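Local coordinates for ABC transporter, substrate binding protein (Aeropyrum pernix, PDB 3EAF) that probably binds a small solute outside the cell membrane and delivers it to an ABC importer, as periplasmic-type substrate-binding proteins do, at residues V7-D12 / L26-A31; F32-E37 / Q292-V297; T126-G131 / R156-A161; G142-A147 / G160-A165; S211-G216 / E237-L242. All coordinates share one frame; numbering follows the deposited sequence.

Contact 1. Residues V7-D12 / L26-A31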
# COMPACT_ATOMS: atom_id res chain seq x y z
N VAL A 7 1.67 20.72 3.91
CA VAL A 7 1.72 19.26 3.90
C VAL A 7 2.70 18.78 2.82
O VAL A 7 2.60 19.19 1.67
CB VAL A 7 0.30 18.65 3.67
CG1 VAL A 7 0.37 17.14 3.47
CG2 VAL A 7 -0.63 19.00 4.84
N GLY A 8 3.65 17.94 3.21
CA GLY A 8 4.59 17.36 2.25
C GLY A 8 3.97 16.21 1.49
O GLY A 8 3.17 15.44 2.02
N LEU A 9 4.34 16.10 0.22
CA LEU A 9 3.94 14.96 -0.61
C LEU A 9 5.20 14.36 -1.22
O LEU A 9 5.76 14.89 -2.18
CB LEU A 9 2.94 15.39 -1.70
CG LEU A 9 2.53 14.35 -2.74
CD1 LEU A 9 1.92 13.11 -2.10
CD2 LEU A 9 1.57 14.96 -3.76
N LEU A 10 5.63 13.24 -0.64
CA LEU A 10 6.83 12.54 -1.10
C LEU A 10 6.43 11.38 -2.02
O LEU A 10 5.72 10.47 -1.59
CB LEU A 10 7.63 12.03 0.11
CG LEU A 10 9.07 11.57 -0.11
CD1 LEU A 10 10.02 12.76 -0.21
CD2 LEU A 10 9.48 10.64 1.03
N VAL A 11 6.86 11.44 -3.27
CA VAL A 11 6.44 10.47 -4.28
C VAL A 11 7.60 9.90 -5.09
O VAL A 11 8.68 10.49 -5.15
CB VAL A 11 5.36 11.06 -5.25
CG1 VAL A 11 4.06 11.36 -4.49
CG2 VAL A 11 5.87 12.31 -5.98
N ASP A 12 7.37 8.74 -5.69
CA ASP A 12 8.31 8.20 -6.67
C ASP A 12 7.67 8.25 -8.05
O ASP A 12 6.86 7.39 -8.41
CB ASP A 12 8.73 6.78 -6.31
CG ASP A 12 9.74 6.20 -7.30
OD1 ASP A 12 10.16 6.93 -8.22
OD2 ASP A 12 10.11 5.01 -7.15
N LEU A 26 -0.65 11.01 -8.73
CA LEU A 26 -1.84 11.57 -9.36
C LEU A 26 -3.05 11.55 -8.43
O LEU A 26 -3.77 12.54 -8.34
CB LEU A 26 -2.16 10.84 -10.67
CG LEU A 26 -3.46 11.19 -11.41
CD1 LEU A 26 -3.60 12.69 -11.73
CD2 LEU A 26 -3.60 10.36 -12.69
N GLY A 27 -3.27 10.43 -7.74
CA GLY A 27 -4.39 10.31 -6.81
C GLY A 27 -4.28 11.24 -5.62
O GLY A 27 -5.28 11.80 -5.17
N ALA A 28 -3.07 11.39 -5.09
CA ALA A 28 -2.84 12.28 -3.95
C ALA A 28 -3.10 13.74 -4.34
O ALA A 28 -3.72 14.49 -3.57
CB ALA A 28 -1.42 12.11 -3.40
N GLU A 29 -2.64 14.14 -5.52
CA GLU A 29 -2.83 15.51 -6.00
C GLU A 29 -4.30 15.78 -6.29
O GLU A 29 -4.82 16.83 -5.91
CB GLU A 29 -1.97 15.79 -7.24
CG GLU A 29 -0.51 15.99 -6.91
CD GLU A 29 0.23 16.73 -8.02
OE1 GLU A 29 0.47 16.12 -9.09
OE2 GLU A 29 0.55 17.91 -7.82
N LEU A 30 -4.97 14.84 -6.95
CA LEU A 30 -6.41 14.92 -7.16
C LEU A 30 -7.15 15.17 -5.85
O LEU A 30 -8.03 16.03 -5.80
CB LEU A 30 -6.96 13.64 -7.80
CG LEU A 30 -6.93 13.51 -9.32
CD1 LEU A 30 -7.62 12.21 -9.71
CD2 LEU A 30 -7.59 14.72 -10.01
N ALA A 31 -6.78 14.44 -4.81
CA ALA A 31 -7.43 14.56 -3.49
C ALA A 31 -7.19 15.92 -2.83
O ALA A 31 -8.13 16.52 -2.31
CB ALA A 31 -6.98 13.43 -2.57

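Contact 2. Residues F32-E37 / Q292-V297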
# COMPACT_ATOMS: atom_id res chain seq x y z
N PHE A 32 -5.95 16.39 -2.86
CA PHE A 32 -5.63 17.72 -2.34
C PHE A 32 -6.47 18.80 -3.04
O PHE A 32 -7.09 19.64 -2.39
CB PHE A 32 -4.14 18.03 -2.51
CG PHE A 32 -3.26 17.41 -1.45
CD1 PHE A 32 -3.51 17.60 -0.09
CD2 PHE A 32 -2.14 16.66 -1.83
CE1 PHE A 32 -2.68 17.03 0.88
CE2 PHE A 32 -1.29 16.08 -0.86
CZ PHE A 32 -1.56 16.27 0.49
N LYS A 33 -6.49 18.76 -4.37
CA LYS A 33 -7.22 19.76 -5.14
C LYS A 33 -8.73 19.64 -4.89
O LYS A 33 -9.41 20.65 -4.75
CB LYS A 33 -6.91 19.65 -6.64
CG LYS A 33 -5.47 19.98 -7.00
CD LYS A 33 -5.22 19.68 -8.47
CE LYS A 33 -3.86 20.17 -8.94
NZ LYS A 33 -3.76 20.02 -10.42
N TYR A 34 -9.22 18.40 -4.83
CA TYR A 34 -10.64 18.12 -4.62
C TYR A 34 -11.15 18.68 -3.30
O TYR A 34 -12.07 19.50 -3.29
CB TYR A 34 -10.94 16.62 -4.69
CG TYR A 34 -12.40 16.25 -4.52
CD1 TYR A 34 -13.32 16.45 -5.56
CD2 TYR A 34 -12.86 15.68 -3.34
CE1 TYR A 34 -14.66 16.10 -5.41
CE2 TYR A 34 -14.20 15.33 -3.18
CZ TYR A 34 -15.09 15.54 -4.22
OH TYR A 34 -16.42 15.18 -4.06
N PHE A 35 -10.55 18.24 -2.20
CA PHE A 35 -11.02 18.64 -0.88
C PHE A 35 -10.78 20.12 -0.58
O PHE A 35 -11.62 20.77 0.06
CB PHE A 35 -10.46 17.72 0.22
CG PHE A 35 -10.96 16.30 0.12
CD1 PHE A 35 -12.30 16.00 0.35
CD2 PHE A 35 -10.08 15.26 -0.20
CE1 PHE A 35 -12.76 14.68 0.26
CE2 PHE A 35 -10.54 13.94 -0.29
CZ PHE A 35 -11.88 13.65 -0.06
N ASN A 36 -9.67 20.67 -1.07
CA ASN A 36 -9.44 22.12 -0.98
C ASN A 36 -10.63 22.90 -1.55
O ASN A 36 -11.20 23.76 -0.87
CB ASN A 36 -8.14 22.53 -1.67
CG ASN A 36 -6.91 22.40 -0.77
OD1 ASN A 36 -7.02 22.45 0.46
ND2 ASN A 36 -5.74 22.25 -1.37
N GLU A 37 -11.00 22.56 -2.78
CA GLU A 37 -12.07 23.23 -3.52
C GLU A 37 -13.47 22.98 -2.92
O GLU A 37 -14.28 23.91 -2.84
CB GLU A 37 -12.02 22.78 -5.00
CG GLU A 37 -13.14 23.31 -5.92
CD GLU A 37 -13.03 24.80 -6.22
OE1 GLU A 37 -11.90 25.35 -6.21
OE2 GLU A 37 -14.08 25.42 -6.48
N GLN A 292 -5.11 4.57 -4.12
CA GLN A 292 -4.17 4.45 -3.00
C GLN A 292 -3.62 5.80 -2.56
O GLN A 292 -3.45 6.04 -1.36
CB GLN A 292 -3.03 3.46 -3.34
CG GLN A 292 -3.53 2.03 -3.45
CD GLN A 292 -2.44 1.03 -3.73
OE1 GLN A 292 -2.21 0.67 -4.87
NE2 GLN A 292 -1.78 0.56 -2.68
N GLY A 293 -3.36 6.66 -3.54
CA GLY A 293 -2.94 8.04 -3.27
C GLY A 293 -4.05 8.89 -2.68
O GLY A 293 -3.85 9.60 -1.70
N PHE A 294 -5.23 8.80 -3.29
CA PHE A 294 -6.40 9.56 -2.87
C PHE A 294 -6.77 9.27 -1.41
O PHE A 294 -7.01 10.20 -0.64
CB PHE A 294 -7.59 9.25 -3.80
CG PHE A 294 -8.70 10.27 -3.75
CD1 PHE A 294 -8.73 11.33 -4.66
CD2 PHE A 294 -9.72 10.17 -2.80
CE1 PHE A 294 -9.77 12.27 -4.62
CE2 PHE A 294 -10.75 11.11 -2.76
CZ PHE A 294 -10.77 12.16 -3.66
N VAL A 295 -6.81 7.99 -1.04
CA VAL A 295 -7.22 7.60 0.31
C VAL A 295 -6.25 8.03 1.41
O VAL A 295 -6.68 8.24 2.55
CB VAL A 295 -7.56 6.09 0.45
CG1 VAL A 295 -8.77 5.73 -0.42
CG2 VAL A 295 -6.33 5.20 0.16
N ASN A 296 -4.97 8.15 1.08
CA ASN A 296 -4.00 8.67 2.05
C ASN A 296 -4.28 10.13 2.39
O ASN A 296 -4.30 10.51 3.56
CB ASN A 296 -2.55 8.45 1.59
CG ASN A 296 -2.07 7.02 1.83
OD1 ASN A 296 -2.86 6.14 2.15
ND2 ASN A 296 -0.76 6.79 1.69
N VAL A 297 -4.52 10.94 1.36
CA VAL A 297 -4.89 12.34 1.57
C VAL A 297 -6.23 12.44 2.31
O VAL A 297 -6.37 13.24 3.25
CB VAL A 297 -4.93 13.11 0.23
CG1 VAL A 297 -5.47 14.52 0.42
CG2 VAL A 297 -3.54 13.13 -0.42

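Contact 3. Residues T126-G131 / R156-A161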
# COMPACT_ATOMS: atom_id res chain seq x y z
N THR A 126 0.14 -8.93 7.68
CA THR A 126 -1.28 -9.29 7.79
C THR A 126 -1.94 -9.42 6.42
O THR A 126 -2.73 -10.35 6.20
CB THR A 126 -2.06 -8.23 8.60
OG1 THR A 126 -1.43 -8.07 9.88
CG2 THR A 126 -3.51 -8.65 8.80
N GLN A 127 -1.62 -8.50 5.51
CA GLN A 127 -2.06 -8.59 4.11
C GLN A 127 -1.58 -9.90 3.47
O GLN A 127 -2.38 -10.64 2.88
CB GLN A 127 -1.57 -7.38 3.30
CG GLN A 127 -2.31 -6.08 3.60
CD GLN A 127 -1.98 -4.95 2.63
OE1 GLN A 127 -1.67 -3.82 3.04
NE2 GLN A 127 -2.06 -5.24 1.34
N ALA A 128 -0.28 -10.16 3.58
CA ALA A 128 0.34 -11.36 2.99
C ALA A 128 -0.29 -12.64 3.53
O ALA A 128 -0.64 -13.54 2.77
CB ALA A 128 1.84 -11.37 3.23
N CYS A 129 -0.44 -12.71 4.85
CA CYS A 129 -0.97 -13.91 5.49
C CYS A 129 -2.45 -14.10 5.17
O CYS A 129 -2.91 -15.24 5.06
CB CYS A 129 -0.71 -13.88 6.99
SG CYS A 129 1.06 -13.98 7.40
N SER A 130 -3.18 -13.00 5.00
CA SER A 130 -4.57 -13.03 4.54
C SER A 130 -4.69 -13.62 3.14
O SER A 130 -5.57 -14.45 2.88
CB SER A 130 -5.19 -11.64 4.58
OG SER A 130 -5.32 -11.18 5.91
N GLY A 131 -3.81 -13.18 2.24
CA GLY A 131 -3.78 -13.69 0.86
C GLY A 131 -3.38 -15.15 0.77
O GLY A 131 -3.91 -15.90 -0.05
N ARG A 156 11.42 -7.23 1.55
CA ARG A 156 11.70 -8.11 2.69
C ARG A 156 10.60 -8.10 3.76
O ARG A 156 10.51 -9.03 4.56
CB ARG A 156 12.98 -7.66 3.40
CG ARG A 156 14.29 -7.93 2.69
CD ARG A 156 15.46 -7.79 3.69
NE ARG A 156 15.58 -6.44 4.25
CZ ARG A 156 16.44 -5.51 3.81
NH1 ARG A 156 17.26 -5.77 2.80
NH2 ARG A 156 16.49 -4.31 4.39
N SER A 157 9.79 -7.04 3.77
CA SER A 157 9.02 -6.67 4.98
C SER A 157 8.18 -7.78 5.62
O SER A 157 8.30 -8.00 6.84
CB SER A 157 8.18 -5.40 4.74
OG SER A 157 7.54 -4.99 5.94
N PRO A 158 7.32 -8.47 4.84
CA PRO A 158 6.48 -9.51 5.46
C PRO A 158 7.10 -10.92 5.46
O PRO A 158 6.48 -11.86 5.99
CB PRO A 158 5.25 -9.50 4.56
CG PRO A 158 5.80 -9.24 3.21
CD PRO A 158 7.02 -8.34 3.40
N ILE A 159 8.30 -11.07 4.89
CA ILE A 159 8.90 -12.40 4.69
C ILE A 159 9.04 -13.20 5.99
O ILE A 159 8.61 -14.36 6.06
CB ILE A 159 10.24 -12.33 3.89
CG1 ILE A 159 10.00 -11.80 2.47
CG2 ILE A 159 10.95 -13.69 3.86
CD1 ILE A 159 9.07 -12.67 1.59
N GLY A 160 9.60 -12.58 7.02
CA GLY A 160 9.71 -13.25 8.33
C GLY A 160 8.39 -13.75 8.89
O GLY A 160 8.29 -14.87 9.40
N ALA A 161 7.36 -12.90 8.81
CA ALA A 161 6.03 -13.25 9.30
C ALA A 161 5.37 -14.35 8.47
O ALA A 161 4.67 -15.20 9.01
CB ALA A 161 5.13 -12.00 9.36

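Contact 4. Residues G142-A147 / G160-A165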
# COMPACT_ATOMS: atom_id res chain seq x y z
N GLY A 142 -0.09 -26.99 0.66
CA GLY A 142 0.90 -27.21 -0.38
C GLY A 142 2.20 -26.46 -0.20
O GLY A 142 2.45 -25.87 0.85
N LYS A 143 3.02 -26.50 -1.24
CA LYS A 143 4.37 -25.96 -1.22
C LYS A 143 4.40 -24.51 -1.69
O LYS A 143 3.74 -24.17 -2.68
CB LYS A 143 5.29 -26.82 -2.08
CG LYS A 143 5.50 -28.24 -1.54
CD LYS A 143 6.39 -29.04 -2.46
CE LYS A 143 6.69 -30.42 -1.88
NZ LYS A 143 7.78 -30.37 -0.84
N LEU A 144 5.17 -23.69 -0.99
CA LEU A 144 5.23 -22.25 -1.24
C LEU A 144 6.66 -21.75 -1.44
O LEU A 144 7.51 -21.96 -0.59
CB LEU A 144 4.56 -21.49 -0.08
CG LEU A 144 4.59 -19.96 0.00
CD1 LEU A 144 3.86 -19.31 -1.17
CD2 LEU A 144 3.99 -19.47 1.33
N ALA A 145 6.90 -21.08 -2.57
CA ALA A 145 8.17 -20.41 -2.84
C ALA A 145 8.01 -18.91 -2.63
O ALA A 145 6.96 -18.35 -2.93
CB ALA A 145 8.63 -20.70 -4.26
N LEU A 146 9.05 -18.26 -2.11
CA LEU A 146 9.02 -16.82 -1.83
C LEU A 146 10.02 -16.08 -2.72
O LEU A 146 11.23 -16.28 -2.62
CB LEU A 146 9.36 -16.54 -0.35
CG LEU A 146 8.57 -17.29 0.74
CD1 LEU A 146 9.19 -17.06 2.13
CD2 LEU A 146 7.09 -16.92 0.72
N ALA A 147 9.49 -15.24 -3.62
CA ALA A 147 10.33 -14.46 -4.52
C ALA A 147 10.29 -12.99 -4.11
O ALA A 147 9.23 -12.38 -4.08
CB ALA A 147 9.88 -14.64 -5.96
N GLY A 160 9.60 -12.58 7.02
CA GLY A 160 9.71 -13.25 8.33
C GLY A 160 8.39 -13.75 8.89
O GLY A 160 8.29 -14.87 9.40
N ALA A 161 7.36 -12.90 8.81
CA ALA A 161 6.03 -13.25 9.30
C ALA A 161 5.37 -14.35 8.47
O ALA A 161 4.67 -15.20 9.01
CB ALA A 161 5.13 -12.00 9.36
N ILE A 162 5.61 -14.32 7.16
CA ILE A 162 5.15 -15.39 6.28
C ILE A 162 5.75 -16.74 6.69
O ILE A 162 5.03 -17.73 6.79
CB ILE A 162 5.46 -15.11 4.79
CG1 ILE A 162 4.57 -13.98 4.25
CG2 ILE A 162 5.24 -16.37 3.95
CD1 ILE A 162 5.04 -13.43 2.91
N LYS A 163 7.07 -16.77 6.93
CA LYS A 163 7.75 -18.00 7.34
C LYS A 163 7.24 -18.53 8.68
O LYS A 163 7.07 -19.74 8.85
CB LYS A 163 9.27 -17.81 7.38
CG LYS A 163 9.92 -17.71 6.00
CD LYS A 163 11.39 -17.31 6.10
CE LYS A 163 11.97 -17.06 4.73
NZ LYS A 163 13.46 -16.98 4.73
N LYS A 164 6.98 -17.63 9.62
CA LYS A 164 6.49 -18.02 10.95
C LYS A 164 5.05 -18.54 10.90
O LYS A 164 4.73 -19.55 11.52
CB LYS A 164 6.62 -16.86 11.95
CG LYS A 164 6.30 -17.23 13.40
CD LYS A 164 6.83 -16.16 14.36
CE LYS A 164 6.41 -16.43 15.81
NZ LYS A 164 6.78 -17.80 16.26
N ALA A 165 4.20 -17.85 10.14
CA ALA A 165 2.78 -18.19 10.03
C ALA A 165 2.52 -19.39 9.11
O ALA A 165 1.51 -20.08 9.28
CB ALA A 165 1.98 -16.99 9.54

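Contact 5. Residues S211-G216 / E237-L242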
# COMPACT_ATOMS: atom_id res chain seq x y z
N SER A 211 8.39 -6.34 -11.85
CA SER A 211 9.04 -7.64 -11.70
C SER A 211 8.05 -8.77 -11.43
O SER A 211 8.25 -9.89 -11.90
CB SER A 211 10.15 -7.60 -10.64
OG SER A 211 9.64 -7.19 -9.39
N CYS A 212 6.97 -8.49 -10.69
CA CYS A 212 5.91 -9.49 -10.46
C CYS A 212 5.34 -10.00 -11.77
O CYS A 212 5.17 -11.21 -11.95
CB CYS A 212 4.77 -8.91 -9.63
SG CYS A 212 5.11 -8.73 -7.87
N SER A 213 5.04 -9.09 -12.69
CA SER A 213 4.49 -9.45 -13.99
C SER A 213 5.48 -10.22 -14.87
O SER A 213 5.11 -11.20 -15.51
CB SER A 213 3.97 -8.21 -14.71
OG SER A 213 2.98 -7.58 -13.92
N LEU A 214 6.73 -9.76 -14.90
CA LEU A 214 7.79 -10.47 -15.60
C LEU A 214 7.93 -11.91 -15.11
O LEU A 214 8.13 -12.83 -15.90
CB LEU A 214 9.13 -9.73 -15.46
CG LEU A 214 9.37 -8.48 -16.30
CD1 LEU A 214 10.70 -7.87 -15.91
CD2 LEU A 214 9.36 -8.78 -17.79
N LEU A 215 7.82 -12.09 -13.79
CA LEU A 215 7.91 -13.40 -13.15
C LEU A 215 6.72 -14.29 -13.53
O LEU A 215 6.90 -15.44 -13.89
CB LEU A 215 8.00 -13.26 -11.62
CG LEU A 215 8.15 -14.56 -10.81
CD1 LEU A 215 9.52 -15.18 -11.02
CD2 LEU A 215 7.90 -14.30 -9.32
N GLY A 216 5.51 -13.75 -13.42
CA GLY A 216 4.31 -14.48 -13.84
C GLY A 216 4.39 -14.92 -15.29
O GLY A 216 4.05 -16.06 -15.62
N GLU A 237 -4.75 -3.28 -12.60
CA GLU A 237 -5.51 -3.34 -13.86
C GLU A 237 -4.65 -3.68 -15.08
O GLU A 237 -5.16 -4.19 -16.08
CB GLU A 237 -6.26 -2.02 -14.10
CG GLU A 237 -7.35 -1.70 -13.07
CD GLU A 237 -6.83 -0.93 -11.86
OE1 GLU A 237 -5.60 -0.83 -11.67
OE2 GLU A 237 -7.67 -0.41 -11.09
N ARG A 238 -3.34 -3.40 -14.99
CA ARG A 238 -2.39 -3.65 -16.09
C ARG A 238 -1.91 -5.10 -16.16
O ARG A 238 -1.35 -5.53 -17.17
CB ARG A 238 -1.17 -2.73 -15.95
CG ARG A 238 -1.45 -1.26 -16.21
CD ARG A 238 -0.30 -0.39 -15.74
NE ARG A 238 -0.15 -0.46 -14.28
CZ ARG A 238 0.78 0.19 -13.57
NH1 ARG A 238 1.67 0.97 -14.18
NH2 ARG A 238 0.82 0.07 -12.26
N SER A 239 -2.15 -5.85 -15.08
CA SER A 239 -1.60 -7.21 -14.93
C SER A 239 -1.97 -8.20 -16.04
O SER A 239 -1.12 -8.98 -16.46
CB SER A 239 -1.93 -7.79 -13.55
OG SER A 239 -1.23 -7.10 -12.52
N PRO A 240 -3.24 -8.19 -16.53
CA PRO A 240 -3.55 -9.09 -17.65
C PRO A 240 -2.65 -8.88 -18.86
O PRO A 240 -2.16 -9.84 -19.47
CB PRO A 240 -5.00 -8.73 -18.00
CG PRO A 240 -5.56 -8.11 -16.77
CD PRO A 240 -4.42 -7.43 -16.09
N GLN A 241 -2.42 -7.61 -19.20
CA GLN A 241 -1.59 -7.23 -20.34
C GLN A 241 -0.09 -7.46 -20.08
O GLN A 241 0.64 -7.91 -20.96
CB GLN A 241 -1.88 -5.77 -20.71
CG GLN A 241 -3.36 -5.45 -21.11
CD GLN A 241 -4.38 -5.43 -19.93
OE1 GLN A 241 -4.03 -5.21 -18.76
NE2 GLN A 241 -5.67 -5.65 -20.26
N LEU A 242 0.37 -7.18 -18.86
CA LEU A 242 1.78 -7.35 -18.51
C LEU A 242 2.21 -8.81 -18.35
O LEU A 242 3.35 -9.17 -18.70
CB LEU A 242 2.15 -6.54 -17.26
CG LEU A 242 2.05 -5.01 -17.34
CD1 LEU A 242 2.34 -4.40 -15.99
CD2 LEU A 242 3.00 -4.44 -18.42
O HOH W 1 1.09 -8.47 -11.99

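Contact 1. Residues V7-D12 / L26-A31
Leu9 of strand 3-11 presses both of its methyl groups against helix 18-38. CD1 lies 3.7 Å from CB of Ala28. CD2 sits 4.1 Å from the same Ala28 CB and 3.9 Å from CG of Glu29. The first torsion sets this up: CG is anti to the backbone N (chi1 174°), and the isobutyl fork reaches across to the helix. This is the tight part. Leu9 and Ala28 are both buried, and a methyl-sized side chain on the helix probably lets the leucine come close. Val297 of helix 288-304 also packs on Ala28.

The Glu29 side is looser and partly exposed. Its chain crosses Leu9 at about a right angle and touches it through CG alone. The carboxylate then goes to neighbouring strand 47-56, where OE1 makes a salt bridge with Lys54 NZ and OE2 a hydrogen bond with Tyr52 OH. Strand and helix form the opening beta-alpha unit of the N-terminal lobe, with the helix laid on the parallel part of the sheet. The join between the two segments is wholly apolar. Packing therefore probably holds Leu9 to the helix, while the Glu29 carboxylate ties the same helix to strand 47-56.

Contact 2. Residues F32-E37 / Q292-V297
Phe32 offers one ring face to both methyls of Val297. CG2 of Val297 stands 3.9 Å from the centroid of the Phe32 ring and 17° off the ring normal, a CH-pi contact. CG1 of Val297 is 3.7 Å from Phe32 CD1. Val297 holds CG1 anti to its backbone N, so both branches lie over the same face, CG1 nearer CD1 and CE1, CG2 nearer CE2 and CZ. Tyr52 of strand 47-56 also stacks with Phe32. With an alanine in place of Phe32, the Val297 methyls would probably lose their aromatic face, and a gap would be likely to open between helix 18-38, Val297 and Tyr52.

The second cluster is built on Phe294. Its CE2 is 3.8 Å from CE2 of Phe35. The Phe294 and Phe35 rings meet obliquely, planes at 50° and centroids 5.6 Å apart. CD2 of Tyr34 comes to the edge of the Phe294 ring, 4.1 Å from CZ. The same Tyr34 atom lies over the centre of the Phe35 ring. Tyr34 OH bonds to Glu274 of helix 267-278.

The two helix segments cross at -40°, with axes 10.5 Å apart. Helix 288-304 comes from far along the sequence and packs here on helix 18-38 of the N-terminal lobe. The contact is apolar and aromatic, so shape and ring-to-methyl packing probably hold it, while the tyrosine hydroxyl is satisfied elsewhere.

Contact 3. Residues T126-G131 / R156-A161
The backbone O of Thr126 is gripped twice by Ser130. The hydroxyl OG of Ser130 donates to it at 2.7 Å, and the amide N of Ser130 at 2.9 Å. The two donors reach Thr126 O from opposite faces of its carbonyl plane. OG is tilted 31° from that plane. Both bonds lie within helix 124-139 and do not involve segment 156-161. Ser130 OG is also hydrogen-bonded to the backbone N of Ala371.

The contact itself is small, one methyl-to-ring touch and one sulfur-to-carbonyl approach, neither a hydrogen bond. CB of Ala128 meets CB of Pro158 at 4.1 Å, and both point toward the other segment. Trp204 of strand 202-205 packs against both. At the next residue, SG of Cys129 lies 4.1 Å from the backbone O of Ala161, about a turn beyond Pro158. The sulfur is anti to the carbonyl carbon of Cys129 (chi1 -66°), which carries it to the Ala161 side. Cys377 of helix 377-382 touches Cys129 as well. All four meeting residues are buried.

The small size of Ala128 and Ala161 probably lets the start of helix 159-165 settle beside helix 124-139. The two helices flank strand 142-148 in the sequence and pack side by side on the sheet of the second lobe. This is the layered alpha/beta architecture of periplasmic binding proteins.

Contact 4. Residues G142-A147 / G160-A165
Leu146 reaches from strand 142-148 to helix 159-165 and splits between two of its residues. Its CB points toward the helix. From there CG stands anti to the carbonyl carbon (chi1 -52°), and the two methyls part. CD2 meets CG2 of Ile162 at 3.8 Å. CD1 meets the chain of Lys163, at 3.8 Å from CE and 4.0 Å from CG. The leucine and isoleucine side chains lie alongside each other, pointing opposite ways, whereas the lysine runs obliquely across Leu146.

Strand and helix segments run nearly antiparallel, at 170°, with axes 10.9 Å apart. This is a beta-alpha unit of the second lobe: strand 142-148 lies within the sheet, and the chain returns through the helix packed on one face. Strand 171-178 follows in parallel beside it, which completes a beta-alpha-beta crossover.

Leu144, two residues back on the strand, faces the same way. Its CD2 comes within 4.2 Å of Ile162 CG2, a lighter touch. Ile162 CG2 therefore lies near a methyl of each leucine. Trp204 of strand 202-205 packs on both Leu146 and Ile162.

Lys163 is exposed, and its chain is extended beyond CG. Its methylenes rest on Leu146, while NZ makes a salt bridge with OD2 of Asp176 on strand 171-178. Asp176 also touches Leu146, so the charged pair lies beside the apolar patch.

Contact 5. Residues S211-G216 / E237-L242
Ser213 and Leu242 make the van der Waals part of the contact. CB of Ser213 lies 3.6 Å from CB of Leu242, and OG of Ser213 is at the same 3.6 Å from that CB. CD1 of Leu242 passes 3.8 Å from Ser213 OG. The backbones come close here, with CA atoms of Ser213 and Leu242 5.7 Å apart. A serine is small enough to allow this approach. Leu242 is itself exposed, and Ile209 also packs on it.

The contact joins helix 209-222 to the short helix 239-243 in the second lobe. These are successive helices in the chain, with parallel strand 227-230 between them, as in a layered alpha/beta domain.

The polar part runs through water. One water molecule donates to Ser213 OG at 2.8 Å and is hydrogen-bonded to Ser239 OG at 2.7 Å. It bridges the gap of 4.5 Å between Ser213 OG and Ser239 OG. Each hydroxyl is also tied within its own neighbourhood. Ser213 OG bonds to the backbone O of Ile209, one turn earlier; its place anti to the carbonyl carbon (chi1 -59°) suits that bond. Ser239 OG bonds to the backbone N of Asp236. Arg217 adds a further link from helix 209-222, through NE to the backbone O of Leu242.

Overall arrangement
Contacts 1 and 2 share helix 18-38 and touch each other in the N-terminal lobe. Contact 1 seats that helix on the sheet, and contact 2 packs helix 288-304 against it. Contacts 3 and 4 share helix 159-165 in the second lobe, where one joins it to a helix and the other to a strand. Contact 5 meets contact 4 where Ala147 packs on Leu215. In contacts 1, 2 and 3 no touching residue is exposed, whereas contacts 4 and 5 reach the surface at Lys163 and Leu242. Contacts 1 to 4 hold mainly by van der Waals packing: aromatic in contact 2, small residues in contact 3, aliphatic in contacts 1 and 4. In contact 5 a water bridges the segments.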